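Local structure of alkaline serine protease (Pseudoalteromonas sp., 1WVM) at the interface of chains A and B. The protein cleaves peptide bonds as a cold-adapted serine endopeptidase of the subtilisin family, inhibited by chymostatin. Coordinates in Å, arbitrary orientation; residue numbers count along the deposited sequence, not the author numbering. Chains: chain A/B, alkaline serine protease.

Contact 1 and contact 2 are neighbouring patches of one two-fold symmetric interface between chains A and B, the centres of their C-alpha atoms about 9 Å apart. They share A:Tyr165, B:Thr136 and B:Arg140, so the tyrosine ring links the two. Contact 1 gathers the 133-135 loops of both chains, with A:Tyr167 and B:Tyr167, around shared waters; contact 2 lies further out, where the start of helix 137-148 of chain B meets loops of chain A. Because of the symmetry, each has a twin with the chains exchanged. Whether this pairing persists in solution, or belongs to the crystal, the structure alone does not show.

Contact 1: the interface of chains A and B. Residues chain A 133-135, 164-165, 167; chain B 133-136, 140, 167.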
loop_
_atom_site.group_PDB
_atom_site.type_symbol
_atom_site.label_atom_id
_atom_site.label_comp_id
_atom_site.label_asym_id
_atom_site.label_seq_id
_atom_site.Cartn_x
_atom_site.Cartn_y
_atom_site.Cartn_z
ATOM N N SER A 133 -3.251 -2.122 -2.887
ATOM C CA SER A 133 -2.893 -1.417 -1.665
ATOM C C SER A 133 -1.770 -0.407 -1.850
ATOM O O SER A 133 -1.623 0.514 -1.048
ATOM C CB SER A 133 -2.493 -2.429 -0.593
ATOM O OG SER A 133 -1.432 -3.245 -1.057
ATOM N N GLY A 134 -0.981 -0.576 -2.905
ATOM C CA GLY A 134 0.132 0.327 -3.139
ATOM C C GLY A 134 -0.206 1.636 -3.825
ATOM O O GLY A 134 -1.208 1.745 -4.530
ATOM N N SER A 135 0.644 2.636 -3.609
ATOM C CA SER A 135 0.471 3.952 -4.212
ATOM C C SER A 135 1.834 4.495 -4.636
ATOM O O SER A 135 2.840 4.220 -3.981
ATOM C CB SER A 135 -0.205 4.912 -3.221
ATOM O OG SER A 135 0.417 4.882 -1.941
ATOM N N SER A 164 -8.346 0.600 5.349
ATOM C CA SER A 164 -7.241 0.699 4.407
ATOM C C SER A 164 -7.609 1.433 3.128
ATOM O O SER A 164 -8.761 1.418 2.685
ATOM C CB SER A 164 -6.690 -0.691 4.064
ATOM O OG SER A 164 -7.622 -1.460 3.329
ATOM N N TYR A 165 -6.613 2.095 2.554
ATOM C CA TYR A 165 -6.788 2.829 1.312
ATOM C C TYR A 165 -6.508 1.897 0.147
ATOM O O TYR A 165 -5.479 1.223 0.114
ATOM C CB TYR A 165 -5.795 3.990 1.213
ATOM C CG TYR A 165 -6.018 5.118 2.188
ATOM C CD1 TYR A 165 -7.117 5.968 2.068
ATOM C CD2 TYR A 165 -5.108 5.355 3.216
ATOM C CE1 TYR A 165 -7.304 7.032 2.947
ATOM C CE2 TYR A 165 -5.284 6.411 4.097
ATOM C CZ TYR A 165 -6.379 7.246 3.960
ATOM O OH TYR A 165 -6.543 8.300 4.832
ATOM N N TYR A 167 -6.113 1.828 -3.993
ATOM C CA TYR A 167 -5.825 2.748 -5.084
ATOM C C TYR A 167 -6.227 2.053 -6.375
ATOM O O TYR A 167 -6.145 0.828 -6.475
ATOM C CB TYR A 167 -4.335 3.105 -5.061
ATOM C CG TYR A 167 -3.942 3.832 -3.790
ATOM C CD1 TYR A 167 -3.972 5.226 -3.721
ATOM C CD2 TYR A 167 -3.607 3.121 -2.636
ATOM C CE1 TYR A 167 -3.681 5.898 -2.527
ATOM C CE2 TYR A 167 -3.318 3.780 -1.439
ATOM C CZ TYR A 167 -3.359 5.165 -1.393
ATOM O OH TYR A 167 -3.085 5.819 -0.207
ATOM N N SER B 133 4.142 -0.770 2.076
ATOM C CA SER B 133 3.495 -0.140 0.935
ATOM C C SER B 133 2.054 0.267 1.221
ATOM O O SER B 133 1.505 1.131 0.541
ATOM C CB SER B 133 3.535 -1.090 -0.263
ATOM O OG SER B 133 3.021 -2.359 0.096
ATOM N N GLY B 134 1.450 -0.351 2.232
ATOM C CA GLY B 134 0.071 -0.047 2.568
ATOM C C GLY B 134 -0.154 1.195 3.409
ATOM O O GLY B 134 0.722 1.628 4.159
ATOM N N SER B 135 -1.343 1.771 3.276
ATOM C CA SER B 135 -1.722 2.961 4.031
ATOM C C SER B 135 -3.168 2.804 4.498
ATOM O O SER B 135 -3.975 2.168 3.821
ATOM C CB SER B 135 -1.568 4.217 3.159
ATOM O OG SER B 135 -2.160 4.053 1.876
ATOM N N THR B 136 -3.498 3.362 5.660
ATOM C CA THR B 136 -4.865 3.260 6.178
ATOM C C THR B 136 -5.287 4.562 6.840
ATOM O O THR B 136 -4.444 5.354 7.266
ATOM C CB THR B 136 -5.013 2.151 7.241
ATOM O OG1 THR B 136 -4.476 2.614 8.489
ATOM C CG2 THR B 136 -4.276 0.884 6.816
ATOM N N ARG B 140 -3.315 7.076 9.464
ATOM C CA ARG B 140 -3.198 8.488 9.122
ATOM C C ARG B 140 -3.731 9.356 10.257
ATOM O O ARG B 140 -3.072 10.307 10.678
ATOM C CB ARG B 140 -3.960 8.789 7.825
ATOM C CG ARG B 140 -3.675 10.177 7.256
ATOM C CD ARG B 140 -4.573 10.505 6.067
ATOM N NE ARG B 140 -4.433 9.558 4.960
ATOM C CZ ARG B 140 -3.379 9.476 4.152
ATOM N NH1 ARG B 140 -2.345 10.288 4.312
ATOM N NH2 ARG B 140 -3.359 8.579 3.175
ATOM N N TYR B 167 5.034 3.893 3.787
ATOM C CA TYR B 167 4.393 4.456 4.966
ATOM C C TYR B 167 5.056 3.835 6.187
ATOM O O TYR B 167 5.475 2.677 6.147
ATOM C CB TYR B 167 2.897 4.137 4.915
ATOM C CG TYR B 167 2.223 4.772 3.719
ATOM C CD1 TYR B 167 1.730 6.074 3.784
ATOM C CD2 TYR B 167 2.145 4.097 2.500
ATOM C CE1 TYR B 167 1.179 6.696 2.663
ATOM C CE2 TYR B 167 1.599 4.709 1.371
ATOM C CZ TYR B 167 1.120 6.006 1.461
ATOM O OH TYR B 167 0.587 6.621 0.352
HETATM O O HOH W 1 -0.470 2.822 -0.168
HETATM O O HOH W 2 -3.065 0.628 1.233
HETATM O O HOH W 3 2.787 2.048 -1.731
#
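A:Tyr167 and B:Tyr167 point tip to tip, and each phenol OH hydrogen-bonds the serine hydroxyl of the opposite chain. A:Tyr167 OH lies 2.9 Å from B:Ser135 OG, and B:Tyr167 OH pairs with A:Ser135 OG in the same way; the direction of these hydrogen bonds is not fixed. Each serine hydroxyl sits at the edge of the partner's ring, in its plane, while its CB rests over the face of its own chain's tyrosine. With OG between the backbone N and the carbonyl carbon (chi1 48° in B:Ser135), this small side chain can serve both rings. Among backbone groups, A:Tyr165 N donates to B:Ser135 O over 2.9 Å, nearly straight at 177°, and A:Ser164 forms an antiparallel bridge with B:Thr136. Water completes the polar network: water 1 joins A:Ser133 O and B:Ser133 O, both acceptors, together with the hydroxyls of A:Ser135 and B:Ser135. Water 2 bridges A:Ser133 O and A:Tyr165 O to B:Ser135 N and O; water 3 likewise joins A:Ser135 N and O to B:Ser133 O. Packing comes from A:Tyr165, whose CD2 lies 3.6 Å from B:Thr136 CA. B:Arg140 bends at chi3 (-59°), and its NE donates a short 2.5 Å hydrogen bond to A:Tyr165 OH, which lies in the guanidinium plane. Together these matched loops form a hydrated, symmetric core that holds the two protease copies together in this assembly.

Contact 2: the interface of chains A and B. Residues chain A 163, 165, 192-194, 412; chain B 136-137, 140-141.
B:Thr137, the first residue of helix 137-148, fits among A:Ser163, A:Tyr165 and A:Thr193, whose CA packs 4.0 Å from B:Thr137 CB. The threonine's backbone N donates to A:Ser163 O over 2.9 Å, almost straight at 174° though from above the carbonyl plane, so a helix-start N-H finds its acceptor on the other chain. The branched side chain suits this place by using both arms. CG2, anti to the backbone N, reaches tip to tip toward A:Asn412 OD1, 3.6 Å away. OG1 takes a weak hydrogen bond from A:Asp194 N and shares another, 3.2 Å long and of undecided direction, with A:Tyr165 OH. The A:Tyr165 side chain crosses that of B:Thr137 at about a right angle. On its own chain the phenol OH donates to A:Asp194 OD1 over 2.6 Å, on the syn side and some 29° out of the carboxylate plane, which helps set the ring's tip beside B:Arg140. An alanine in place of A:Tyr165 would probably leave B:Arg140 NE, B:Thr137 OG1 and A:Asp194 OD1 without their phenol partner and open a gap beside B:Thr137. A:Asp194 OD2 stands 4.1 Å from B:Arg140 NE, where opposite charges may attract without contact. Water 4 joins A:Asp194 OD2 to B:Asn141 ND2, and water 5, 2.9 Å from B:Asn141 OD1, also binds A:Asn412 OD1; the amide's two ends suit this paired bridge. In this assembly the patch holds one copy's helix start against the other's loops, whether or not the pairing is biological.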
loop_
_atom_site.group_PDB
_atom_site.type_symbol
_atom_site.label_atom_id
_atom_site.label_comp_id
_atom_site.label_asym_id
_atom_site.label_seq_id
_atom_site.Cartn_x
_atom_site.Cartn_y
_atom_site.Cartn_z
ATOM N N SER A 163 -10.200 0.150 7.319
ATOM C CA SER A 163 -9.958 1.533 6.922
ATOM C C SER A 163 -8.823 1.701 5.923
ATOM O O SER A 163 -8.385 2.828 5.666
ATOM C CB SER A 163 -9.647 2.383 8.156
ATOM O OG SER A 163 -8.332 2.124 8.612
ATOM N N TYR A 165 -6.613 2.095 2.554
ATOM C CA TYR A 165 -6.788 2.829 1.312
ATOM C C TYR A 165 -6.508 1.897 0.147
ATOM O O TYR A 165 -5.479 1.223 0.114
ATOM C CB TYR A 165 -5.795 3.990 1.213
ATOM C CG TYR A 165 -6.018 5.118 2.188
ATOM C CD1 TYR A 165 -7.117 5.968 2.068
ATOM C CD2 TYR A 165 -5.108 5.355 3.216
ATOM C CE1 TYR A 165 -7.304 7.032 2.947
ATOM C CE2 TYR A 165 -5.284 6.411 4.097
ATOM C CZ TYR A 165 -6.379 7.246 3.960
ATOM O OH TYR A 165 -6.543 8.300 4.832
ATOM N N TYR A 192 -13.842 1.800 4.740
ATOM C CA TYR A 192 -14.172 3.151 5.171
ATOM C C TYR A 192 -12.906 3.991 5.341
ATOM O O TYR A 192 -12.006 3.635 6.103
ATOM C CB TYR A 192 -14.972 3.101 6.484
ATOM C CG TYR A 192 -14.293 2.354 7.617
ATOM C CD1 TYR A 192 -14.291 0.959 7.664
ATOM C CD2 TYR A 192 -13.635 3.045 8.633
ATOM C CE1 TYR A 192 -13.646 0.270 8.696
ATOM C CE2 TYR A 192 -12.990 2.369 9.665
ATOM C CZ TYR A 192 -12.999 0.984 9.691
ATOM O OH TYR A 192 -12.362 0.321 10.717
ATOM N N THR A 193 -12.843 5.103 4.616
ATOM C CA THR A 193 -11.682 5.991 4.666
ATOM C C THR A 193 -12.100 7.442 4.495
ATOM O O THR A 193 -13.254 7.731 4.169
ATOM C CB THR A 193 -10.689 5.692 3.528
ATOM O OG1 THR A 193 -11.200 6.239 2.302
ATOM C CG2 THR A 193 -10.487 4.190 3.365
ATOM N N ASP A 194 -11.156 8.357 4.702
ATOM C CA ASP A 194 -11.463 9.767 4.533
ATOM C C ASP A 194 -11.422 10.153 3.058
ATOM O O ASP A 194 -11.538 11.327 2.709
ATOM C CB ASP A 194 -10.523 10.662 5.362
ATOM C CG ASP A 194 -9.054 10.347 5.159
ATOM O OD1 ASP A 194 -8.706 9.611 4.212
ATOM O OD2 ASP A 194 -8.238 10.859 5.960
ATOM N N ASN A 412 -16.759 8.535 6.776
ATOM C CA ASN A 412 -15.866 7.603 6.096
ATOM C C ASN A 412 -16.546 6.361 5.533
ATOM O O ASN A 412 -15.991 5.696 4.661
ATOM C CB ASN A 412 -14.735 7.169 7.035
ATOM C CG ASN A 412 -13.782 8.303 7.382
ATOM O OD1 ASN A 412 -12.750 8.078 8.013
ATOM N ND2 ASN A 412 -14.121 9.523 6.976
ATOM N N THR B 136 -3.498 3.362 5.660
ATOM C CA THR B 136 -4.865 3.260 6.178
ATOM C C THR B 136 -5.287 4.562 6.840
ATOM O O THR B 136 -4.444 5.354 7.266
ATOM C CB THR B 136 -5.013 2.151 7.241
ATOM O OG1 THR B 136 -4.476 2.614 8.489
ATOM C CG2 THR B 136 -4.276 0.884 6.816
ATOM N N THR B 137 -6.596 4.776 6.932
ATOM C CA THR B 137 -7.118 5.982 7.559
ATOM C C THR B 137 -6.894 5.936 9.067
ATOM O O THR B 137 -6.632 6.966 9.690
ATOM C CB THR B 137 -8.624 6.158 7.277
ATOM O OG1 THR B 137 -8.823 6.332 5.871
ATOM C CG2 THR B 137 -9.170 7.379 8.009
ATOM N N ARG B 140 -3.315 7.076 9.464
ATOM C CA ARG B 140 -3.198 8.488 9.122
ATOM C C ARG B 140 -3.731 9.356 10.257
ATOM O O ARG B 140 -3.072 10.307 10.678
ATOM C CB ARG B 140 -3.960 8.789 7.825
ATOM C CG ARG B 140 -3.675 10.177 7.256
ATOM C CD ARG B 140 -4.573 10.505 6.067
ATOM N NE ARG B 140 -4.433 9.558 4.960
ATOM C CZ ARG B 140 -3.379 9.476 4.152
ATOM N NH1 ARG B 140 -2.345 10.288 4.312
ATOM N NH2 ARG B 140 -3.359 8.579 3.175
ATOM N N ASN B 141 -4.918 9.020 10.758
ATOM C CA ASN B 141 -5.531 9.778 11.848
ATOM C C ASN B 141 -4.708 9.719 13.139
ATOM O O ASN B 141 -4.455 10.745 13.771
ATOM C CB ASN B 141 -6.934 9.246 12.149
ATOM C CG ASN B 141 -7.957 9.629 11.096
ATOM O OD1 ASN B 141 -9.066 9.091 11.080
ATOM N ND2 ASN B 141 -7.603 10.565 10.227
HETATM O O HOH W 4 -9.218 11.705 8.444
HETATM O O HOH W 5 -11.271 9.967 9.424
#